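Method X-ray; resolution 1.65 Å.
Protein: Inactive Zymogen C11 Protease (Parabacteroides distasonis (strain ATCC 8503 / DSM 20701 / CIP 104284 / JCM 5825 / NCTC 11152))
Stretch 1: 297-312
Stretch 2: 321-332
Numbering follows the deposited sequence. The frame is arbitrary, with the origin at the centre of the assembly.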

ATOM      1  N   SER A 297      -3.516   1.465 -21.171  1.00 31.93           N
ATOM      2  CA  SER A 297      -4.266   1.745 -19.953  1.00 29.95           C
ATOM      3  C   SER A 297      -3.330   1.815 -18.757  1.00 29.28           C
ATOM      4  O   SER A 297      -3.509   2.696 -17.889  1.00 28.09           O
ATOM      5  CB  SER A 297      -5.368   0.706 -19.715  1.00 32.39           C
ATOM      6  OG  SER A 297      -6.372   0.867 -20.737  1.00 39.16           O
ATOM      7  N   MET A 298      -2.343   0.922 -18.724  1.00 27.38           N
ATOM      8  CA  MET A 298      -1.331   0.904 -17.670  1.00 27.02           C
ATOM      9  C   MET A 298      -0.555   2.205 -17.701  1.00 30.86           C
ATOM     10  O   MET A 298      -0.217   2.749 -16.635  1.00 28.59           O
ATOM     11  CB  MET A 298      -0.352  -0.254 -17.831  1.00 25.76           C
ATOM     12  CG  MET A 298      -0.949  -1.659 -17.437  1.00 26.32           C
ATOM     13  SD  MET A 298      -1.172  -1.752 -15.630  1.00 25.60           S
ATOM     14  CE  MET A 298       0.563  -2.171 -15.196  1.00 30.86           C
ATOM     15  N   GLU A 299      -0.194   2.712 -18.892  1.00 28.54           N
ATOM     16  CA  GLU A 299       0.542   3.989 -18.957  1.00 29.79           C
ATOM     17  C   GLU A 299      -0.242   5.110 -18.272  1.00 33.03           C
ATOM     18  O   GLU A 299       0.362   6.036 -17.703  1.00 33.95           O
ATOM     19  CB  GLU A 299       0.797   4.406 -20.414  1.00 34.58           C
ATOM     20  CG  GLU A 299       1.815   3.532 -21.114  1.00 46.88           C
ATOM     21  CD  GLU A 299       1.931   3.856 -22.615  1.00 61.72           C
ATOM     22  OE1 GLU A 299       1.794   5.041 -22.976  1.00 67.28           O
ATOM     23  OE2 GLU A 299       2.163   2.927 -23.427  1.00 67.32           O
ATOM     24  N   LYS A 300      -1.579   5.050 -18.362  1.00 31.59           N
ATOM     25  CA  LYS A 300      -2.379   6.105 -17.725  1.00 28.39           C
ATOM     26  C   LYS A 300      -2.541   5.882 -16.201  1.00 27.31           C
ATOM     27  O   LYS A 300      -2.547   6.902 -15.439  1.00 30.34           O
ATOM     28  CB  LYS A 300      -3.773   6.206 -18.353  1.00 32.83           C
ATOM     29  CG  LYS A 300      -3.769   6.792 -19.740  1.00 41.63           C
ATOM     30  CD  LYS A 300      -5.002   6.386 -20.509  1.00 51.71           C
ATOM     31  CE  LYS A 300      -6.239   7.154 -20.115  1.00 53.67           C
ATOM     32  NZ  LYS A 300      -7.316   6.914 -21.126  1.00 52.75           N
ATOM     33  N   ALA A 301      -2.710   4.631 -15.800  1.00 27.24           N
ATOM     34  CA  ALA A 301      -3.014   4.256 -14.405  1.00 24.01           C
ATOM     35  C   ALA A 301      -1.807   4.246 -13.514  1.00 25.44           C
ATOM     36  O   ALA A 301      -1.895   4.731 -12.366  1.00 26.32           O
ATOM     37  CB  ALA A 301      -3.678   2.910 -14.343  1.00 23.26           C
ATOM     38  N   VAL A 302      -0.674   3.781 -14.027  1.00 23.91           N
ATOM     39  CA  VAL A 302       0.523   3.707 -13.189  1.00 21.19           C
ATOM     40  C   VAL A 302       1.369   4.963 -13.560  1.00 27.25           C
ATOM     41  O   VAL A 302       2.114   4.959 -14.593  1.00 27.34           O
ATOM     42  CB  VAL A 302       1.255   2.427 -13.387  1.00 21.67           C
ATOM     43  CG1 VAL A 302       2.535   2.411 -12.476  1.00 24.71           C
ATOM     44  CG2 VAL A 302       0.370   1.186 -13.011  1.00 25.77           C
ATOM     45  N   ILE A 303       1.238   6.044 -12.793  1.00 24.66           N
ATOM     46  CA  ILE A 303       1.781   7.314 -13.235  1.00 26.96           C
ATOM     47  C   ILE A 303       3.235   7.487 -12.885  1.00 24.27           C
ATOM     48  O   ILE A 303       3.906   8.332 -13.508  1.00 27.45           O
ATOM     49  CB  ILE A 303       0.979   8.553 -12.715  1.00 27.31           C
ATOM     50  CG1 ILE A 303       1.023   8.605 -11.171  1.00 25.24           C
ATOM     51  CG2 ILE A 303      -0.431   8.469 -13.313  1.00 29.72           C
ATOM     52  CD1 ILE A 303       0.612  10.021 -10.672  1.00 30.95           C
ATOM     53  N   TYR A 304       3.719   6.673 -11.930  1.00 23.19           N
ATOM     54  CA  TYR A 304       5.138   6.644 -11.602  1.00 23.77           C
ATOM     55  C   TYR A 304       5.448   5.261 -11.131  1.00 23.27           C
ATOM     56  O   TYR A 304       4.647   4.674 -10.380  1.00 25.42           O
ATOM     57  CB  TYR A 304       5.468   7.681 -10.517  1.00 24.46           C
ATOM     58  CG  TYR A 304       6.940   7.610 -10.122  1.00 25.04           C
ATOM     59  CD1 TYR A 304       7.913   8.312 -10.822  1.00 30.44           C
ATOM     60  CD2 TYR A 304       7.340   6.740  -9.101  1.00 25.37           C
ATOM     61  CE1 TYR A 304       9.232   8.214 -10.458  1.00 31.52           C
ATOM     62  CE2 TYR A 304       8.687   6.611  -8.703  1.00 28.53           C
ATOM     63  CZ  TYR A 304       9.618   7.323  -9.423  1.00 29.52           C
ATOM     64  OH  TYR A 304      10.970   7.305  -9.096  1.00 30.98           O
ATOM     65  N   LYS A 305       6.597   4.712 -11.555  1.00 23.59           N
ATOM     66  CA  LYS A 305       7.084   3.446 -11.006  1.00 22.36           C
ATOM     67  C   LYS A 305       8.601   3.444 -11.025  1.00 25.94           C
ATOM     68  O   LYS A 305       9.256   4.099 -11.872  1.00 28.40           O
ATOM     69  CB  LYS A 305       6.542   2.264 -11.755  1.00 24.08           C
ATOM     70  CG  LYS A 305       7.136   2.139 -13.197  1.00 26.57           C
ATOM     71  CD  LYS A 305       6.685   0.806 -13.837  1.00 29.54           C
ATOM     72  CE  LYS A 305       7.362   0.676 -15.208  1.00 38.49           C
ATOM     73  NZ  LYS A 305       6.821   1.717 -16.061  1.00 44.76           N
ATOM     74  N   ALA A 306       9.195   2.765 -10.065  1.00 23.41           N
ATOM     75  CA  ALA A 306      10.631   2.643 -10.062  1.00 26.46           C
ATOM     76  C   ALA A 306      11.023   1.368  -9.363  1.00 26.31           C
ATOM     77  O   ALA A 306      10.372   0.917  -8.420  1.00 24.24           O
ATOM     78  CB  ALA A 306      11.297   3.845  -9.399  1.00 25.91           C
ATOM     79  N   THR A 307      12.139   0.782  -9.832  1.00 26.41           N
ATOM     80  CA  THR A 307      12.673  -0.382  -9.164  1.00 28.71           C
ATOM     81  C   THR A 307      14.213  -0.426  -9.219  1.00 30.75           C
ATOM     82  O   THR A 307      14.853   0.040 -10.196  1.00 31.44           O
ATOM     83  CB  THR A 307      12.142  -1.696  -9.805  1.00 30.65           C
ATOM     84  OG1 THR A 307      12.667  -2.816  -9.099  1.00 27.01           O
ATOM     85  CG2 THR A 307      12.590  -1.791 -11.332  1.00 29.74           C
ATOM     86  N   THR A 308      14.786  -1.038  -8.193  1.00 27.11           N
ATOM     87  CA  THR A 308      16.204  -1.402  -8.183  1.00 30.01           C
ATOM     88  C   THR A 308      16.395  -2.696  -9.011  1.00 31.63           C
ATOM     89  O   THR A 308      15.410  -3.305  -9.416  1.00 29.42           O
ATOM     90  CB  THR A 308      16.686  -1.613  -6.715  1.00 31.39           C
ATOM     91  OG1 THR A 308      15.788  -2.492  -6.049  1.00 29.94           O
ATOM     92  CG2 THR A 308      16.704  -0.268  -5.932  1.00 28.92           C
ATOM     93  N   PRO A 309      17.655  -3.123  -9.221  1.00 33.85           N
ATOM     94  CA  PRO A 309      17.874  -4.370  -9.966  1.00 32.99           C
ATOM     95  C   PRO A 309      17.288  -5.613  -9.283  1.00 33.87           C
ATOM     96  O   PRO A 309      16.764  -6.483  -9.988  1.00 34.11           O
ATOM     97  CB  PRO A 309      19.397  -4.446 -10.052  1.00 36.45           C
ATOM     98  CG  PRO A 309      19.849  -3.070  -9.935  1.00 35.93           C
ATOM     99  CD  PRO A 309      18.931  -2.468  -8.904  1.00 32.53           C
ATOM    100  N   LYS A 310      17.258  -5.642  -7.947  1.00 34.24           N
ATOM    101  CA  LYS A 310      16.623  -6.741  -7.217  1.00 33.73           C
ATOM    102  C   LYS A 310      15.587  -6.272  -6.246  1.00 35.33           C
ATOM    103  O   LYS A 310      15.580  -5.083  -5.897  1.00 33.62           O
ATOM    104  CB  LYS A 310      17.678  -7.508  -6.447  1.00 33.41           C
ATOM    105  CG  LYS A 310      18.744  -8.122  -7.445  1.00 48.88           C
ATOM    106  CD  LYS A 310      19.677  -9.211  -6.883  1.00 53.09           C
ATOM    107  CE  LYS A 310      20.809  -9.581  -7.903  1.00 53.30           C
ATOM    108  NZ  LYS A 310      20.232  -9.995  -9.233  1.00 53.54           N
ATOM    109  N   ALA A 311      14.753  -7.223  -5.829  1.00 30.65           N
ATOM    110  CA  ALA A 311      13.739  -7.019  -4.796  1.00 30.56           C
ATOM    111  C   ALA A 311      14.175  -7.832  -3.590  1.00 32.16           C
ATOM    112  O   ALA A 311      14.737  -8.950  -3.731  1.00 33.64           O
ATOM    113  CB  ALA A 311      12.338  -7.453  -5.284  1.00 28.53           C
ATOM    114  N   VAL A 312      13.899  -7.291  -2.400  1.00 36.69           N
ATOM    115  CA  VAL A 312      14.272  -7.961  -1.169  1.00 37.93           C
ATOM    116  C   VAL A 312      13.077  -8.633  -0.460  1.00 35.91           C
ATOM    117  O   VAL A 312      11.945  -8.139  -0.481  1.00 35.58           O
ATOM    118  CB  VAL A 312      14.961  -6.990  -0.198  1.00 43.05           C
ATOM    119  CG1 VAL A 312      13.993  -5.921   0.285  1.00 41.72           C
ATOM    120  CG2 VAL A 312      15.621  -7.800   0.914  1.00 42.61           C
TER
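Stretch 2 321-332: SYLPVNKYSGLS

How does stretch 2 run relative to stretch 1? It runs back along it, antiparallel: strand 321-324 pairs with strand 310-312 at 151° between their N-to-C directions, the axes approaching to 4.4 Å. Val 312 lies across from Tyr 322, Ala 311 from Leu 323 and Lys 310 from Pro 324. Beyond Pro 324 the strand ends, but the chain keeps travelling backward along stretch 1, bringing Tyr 328 beside Thr 307, Gly 330 beside Lys 305 (CA to CA 5.4 Å) and Leu 331 to the end of the helix that holds Met 298.

Which backbone donors and acceptors are satisfied across the contact? Ala 311 and Leu 323 form the hydrogen-bonded pair, each giving and receiving: Ala 311 N donates to Leu 323 O at 2.8 Å, and Leu 323 N donates to Ala 311 O at 2.9 Å. Val 325 N donates to Pro 309 O at 2.9 Å, so the ladder extends one rung past the strand. All three bonds are nearly straight, with angles at hydrogen of 165° to 170°. Pro 324 has no amide hydrogen to give, and it falls at a non-hydrogen-bonded position opposite Lys 310, where none is required for the pairing. The flanking CA-H groups add weaker contacts, Tyr 322 CA to Ala 311 O at 3.3 Å and Val 312 CA to Ser 321 O at 3.5 Å.

What satisfies the polar groups where the ladder stops? A water donates to both Thr 308 O, at 2.9 Å, and Val 325 O, at 2.7 Å, bridging two carbonyls that could not bond to each other directly. Thr 308 O also accepts from Thr 307 OG1 at 2.8 Å. Within the same turn Thr 308 OG1 donates to Lys 310 O at 2.6 Å, which satisfies a carbonyl that the non-hydrogen-bonded pairing with Pro 324 leaves free. In stretch 2, Leu 331 N makes a weak bond to Ser 329 OG at 3.5 Å.

Where do the side chains pack? Val 312 CG2 lies over one face of the Tyr 322 ring, 3.3 Å from Tyr 322 CE2, while Ala 311 points to the other side of the sheet, its CB 3.8 Å from Val 325 CG2. Thr 307 CB sits almost squarely over the Tyr 328 ring, 3.7 Å from its centroid, and Thr 307 OG1 is 3.7 Å from Val 325 CG1. Farther along, Val 302 CG2 and Met 298 SD approach Leu 331 CD1 at 3.8 and 4.0 Å.

Why does a glycine fit beside Lys 305? Gly 330 has a phi of 88° and a psi of -5°, angles at which a CB would be jammed against the carbonyl oxygen of Ser 329. An ideal CB would also point toward stretch 1, only 3.1 Å from Lys 305 CB and 3.2 Å from Val 302 CG1. Without one, the backbone can pass close to both residues.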

ATOM      1  N   SER A 321      15.961 -13.028   1.218  1.00 46.11           N
ATOM      2  CA  SER A 321      16.295 -13.339  -0.186  1.00 47.62           C
ATOM      3  C   SER A 321      16.344 -12.094  -1.072  1.00 46.97           C
ATOM      4  O   SER A 321      15.574 -11.185  -0.869  1.00 47.64           O
ATOM      5  CB  SER A 321      15.259 -14.305  -0.763  1.00 45.94           C
ATOM      6  OG  SER A 321      15.331 -15.538  -0.065  1.00 49.84           O
ATOM      7  N   TYR A 322      17.242 -12.064  -2.051  1.00 49.36           N
ATOM      8  CA  TYR A 322      17.196 -11.002  -3.049  1.00 47.45           C
ATOM      9  C   TYR A 322      16.957 -11.676  -4.367  1.00 44.91           C
ATOM     10  O   TYR A 322      17.688 -12.569  -4.752  1.00 48.06           O
ATOM     11  CB  TYR A 322      18.472 -10.161  -3.092  1.00 51.53           C
ATOM     12  CG  TYR A 322      18.711  -9.359  -1.836  1.00 57.07           C
ATOM     13  CD1 TYR A 322      19.321  -9.938  -0.731  1.00 63.66           C
ATOM     14  CD2 TYR A 322      18.320  -8.026  -1.755  1.00 54.98           C
ATOM     15  CE1 TYR A 322      19.538  -9.215   0.429  1.00 65.77           C
ATOM     16  CE2 TYR A 322      18.534  -7.280  -0.594  1.00 59.21           C
ATOM     17  CZ  TYR A 322      19.139  -7.881   0.499  1.00 64.19           C
ATOM     18  OH  TYR A 322      19.365  -7.167   1.661  1.00 65.41           O
ATOM     19  N   LEU A 323      15.917 -11.251  -5.057  1.00 39.11           N
ATOM     20  CA  LEU A 323      15.543 -11.847  -6.320  1.00 36.74           C
ATOM     21  C   LEU A 323      15.566 -10.765  -7.392  1.00 37.10           C
ATOM     22  O   LEU A 323      15.175  -9.643  -7.157  1.00 35.94           O
ATOM     23  CB  LEU A 323      14.120 -12.482  -6.219  1.00 38.96           C
ATOM     24  CG  LEU A 323      13.964 -13.631  -5.222  1.00 42.54           C
ATOM     25  CD1 LEU A 323      12.489 -14.080  -5.188  1.00 41.77           C
ATOM     26  CD2 LEU A 323      14.832 -14.819  -5.567  1.00 46.51           C
ATOM     27  N   PRO A 324      15.960 -11.106  -8.605  1.00 34.71           N
ATOM     28  CA  PRO A 324      16.062 -10.213  -9.771  1.00 35.42           C
ATOM     29  C   PRO A 324      14.701  -9.704 -10.242  1.00 34.81           C
ATOM     30  O   PRO A 324      13.742 -10.464 -10.321  1.00 31.27           O
ATOM     31  CB  PRO A 324      16.748 -11.108 -10.826  1.00 39.13           C
ATOM     32  CG  PRO A 324      16.222 -12.478 -10.458  1.00 38.20           C
ATOM     33  CD  PRO A 324      16.401 -12.471  -8.960  1.00 37.29           C
ATOM     34  N   VAL A 325      14.618  -8.388 -10.460  1.00 32.42           N
ATOM     35  CA  VAL A 325      13.439  -7.770 -11.073  1.00 29.19           C
ATOM     36  C   VAL A 325      13.801  -7.576 -12.508  1.00 30.95           C
ATOM     37  O   VAL A 325      14.468  -6.600 -12.857  1.00 32.68           O
ATOM     38  CB  VAL A 325      13.091  -6.442 -10.422  1.00 28.29           C
ATOM     39  CG1 VAL A 325      11.906  -5.787 -11.167  1.00 29.10           C
ATOM     40  CG2 VAL A 325      12.674  -6.717  -8.980  1.00 28.48           C
ATOM     41  N   ASN A 326      13.422  -8.568 -13.328  1.00 34.00           N
ATOM     42  CA  ASN A 326      13.737  -8.523 -14.748  1.00 35.93           C
ATOM     43  C   ASN A 326      12.618  -7.874 -15.567  1.00 34.94           C
ATOM     44  O   ASN A 326      12.890  -7.347 -16.635  1.00 39.66           O
ATOM     45  CB  ASN A 326      14.023  -9.930 -15.305  1.00 39.16           C
ATOM     46  CG  ASN A 326      15.223 -10.612 -14.643  1.00 48.10           C
ATOM     47  OD1 ASN A 326      15.161 -11.798 -14.298  1.00 51.55           O
ATOM     48  ND2 ASN A 326      16.309  -9.870 -14.447  1.00 49.58           N
ATOM     49  N   LYS A 327      11.374  -7.903 -15.069  1.00 30.47           N
ATOM     50  CA  LYS A 327      10.203  -7.269 -15.713  1.00 29.39           C
ATOM     51  C   LYS A 327       9.507  -6.495 -14.638  1.00 31.73           C
ATOM     52  O   LYS A 327       9.304  -7.039 -13.559  1.00 30.84           O
ATOM     53  CB  LYS A 327       9.224  -8.280 -16.316  1.00 30.76           C
ATOM     54  CG  LYS A 327       9.912  -9.022 -17.545  1.00 29.74           C
ATOM     55  CD  LYS A 327       8.989 -10.044 -18.108  1.00 35.40           C
ATOM     56  CE  LYS A 327       9.674 -10.752 -19.300  1.00 44.72           C
ATOM     57  NZ  LYS A 327       8.808 -11.875 -19.783  1.00 50.59           N
ATOM     58  N   TYR A 328       9.142  -5.243 -14.901  1.00 27.15           N
ATOM     59  CA  TYR A 328       8.570  -4.466 -13.782  1.00 25.10           C
ATOM     60  C   TYR A 328       7.498  -3.551 -14.302  1.00 22.70           C
ATOM     61  O   TYR A 328       7.827  -2.503 -14.947  1.00 27.79           O
ATOM     62  CB  TYR A 328       9.694  -3.661 -13.095  1.00 24.34           C
ATOM     63  CG  TYR A 328       9.164  -2.876 -11.931  1.00 24.51           C
ATOM     64  CD1 TYR A 328       8.703  -3.538 -10.844  1.00 23.73           C
ATOM     65  CD2 TYR A 328       9.134  -1.455 -11.935  1.00 25.09           C
ATOM     66  CE1 TYR A 328       8.146  -2.865  -9.747  1.00 21.07           C
ATOM     67  CE2 TYR A 328       8.596  -0.757 -10.824  1.00 25.55           C
ATOM     68  CZ  TYR A 328       8.118  -1.481  -9.757  1.00 23.30           C
ATOM     69  OH  TYR A 328       7.550  -0.854  -8.683  1.00 23.45           O
ATOM     70  N   SER A 329       6.210  -3.894 -14.042  1.00 23.70           N
ATOM     71  CA  SER A 329       5.107  -3.022 -14.525  1.00 24.19           C
ATOM     72  C   SER A 329       4.590  -2.048 -13.438  1.00 22.72           C
ATOM     73  O   SER A 329       3.819  -1.117 -13.716  1.00 25.71           O
ATOM     74  CB  SER A 329       3.965  -3.922 -15.071  1.00 25.69           C
ATOM     75  OG  SER A 329       3.336  -4.596 -13.980  1.00 26.59           O
ATOM     76  N   GLY A 330       5.076  -2.236 -12.204  1.00 22.55           N
ATOM     77  CA  GLY A 330       4.656  -1.397 -11.060  1.00 22.26           C
ATOM     78  C   GLY A 330       3.418  -1.963 -10.378  1.00 22.71           C
ATOM     79  O   GLY A 330       3.018  -1.463  -9.361  1.00 22.63           O
ATOM     80  N   LEU A 331       2.826  -3.051 -10.932  1.00 20.37           N
ATOM     81  CA  LEU A 331       1.668  -3.678 -10.259  1.00 18.16           C
ATOM     82  C   LEU A 331       1.891  -5.194 -10.212  1.00 18.56           C
ATOM     83  O   LEU A 331       2.327  -5.775 -11.171  1.00 22.00           O
ATOM     84  CB  LEU A 331       0.328  -3.425 -10.972  1.00 20.05           C
ATOM     85  CG  LEU A 331      -0.202  -1.969 -10.772  1.00 20.31           C
ATOM     86  CD1 LEU A 331      -1.447  -1.816 -11.661  1.00 20.85           C
ATOM     87  CD2 LEU A 331      -0.566  -1.792  -9.353  1.00 18.65           C
ATOM     88  N   SER A 332       1.574  -5.769  -9.051  1.00 17.52           N
ATOM     89  CA  SER A 332       1.484  -7.224  -8.930  1.00 19.39           C
ATOM     90  C   SER A 332       0.040  -7.629  -9.247  1.00 21.18           C
ATOM     91  O   SER A 332      -0.903  -6.770  -9.244  1.00 22.30           O
ATOM     92  CB  SER A 332       1.849  -7.658  -7.501  1.00 26.13           C
ATOM     93  OG  SER A 332       3.230  -7.350  -7.269  1.00 28.91           O
TER
HETATM   94  O   HOH W   1      15.199  -4.126 -12.177  1.00 36.69           O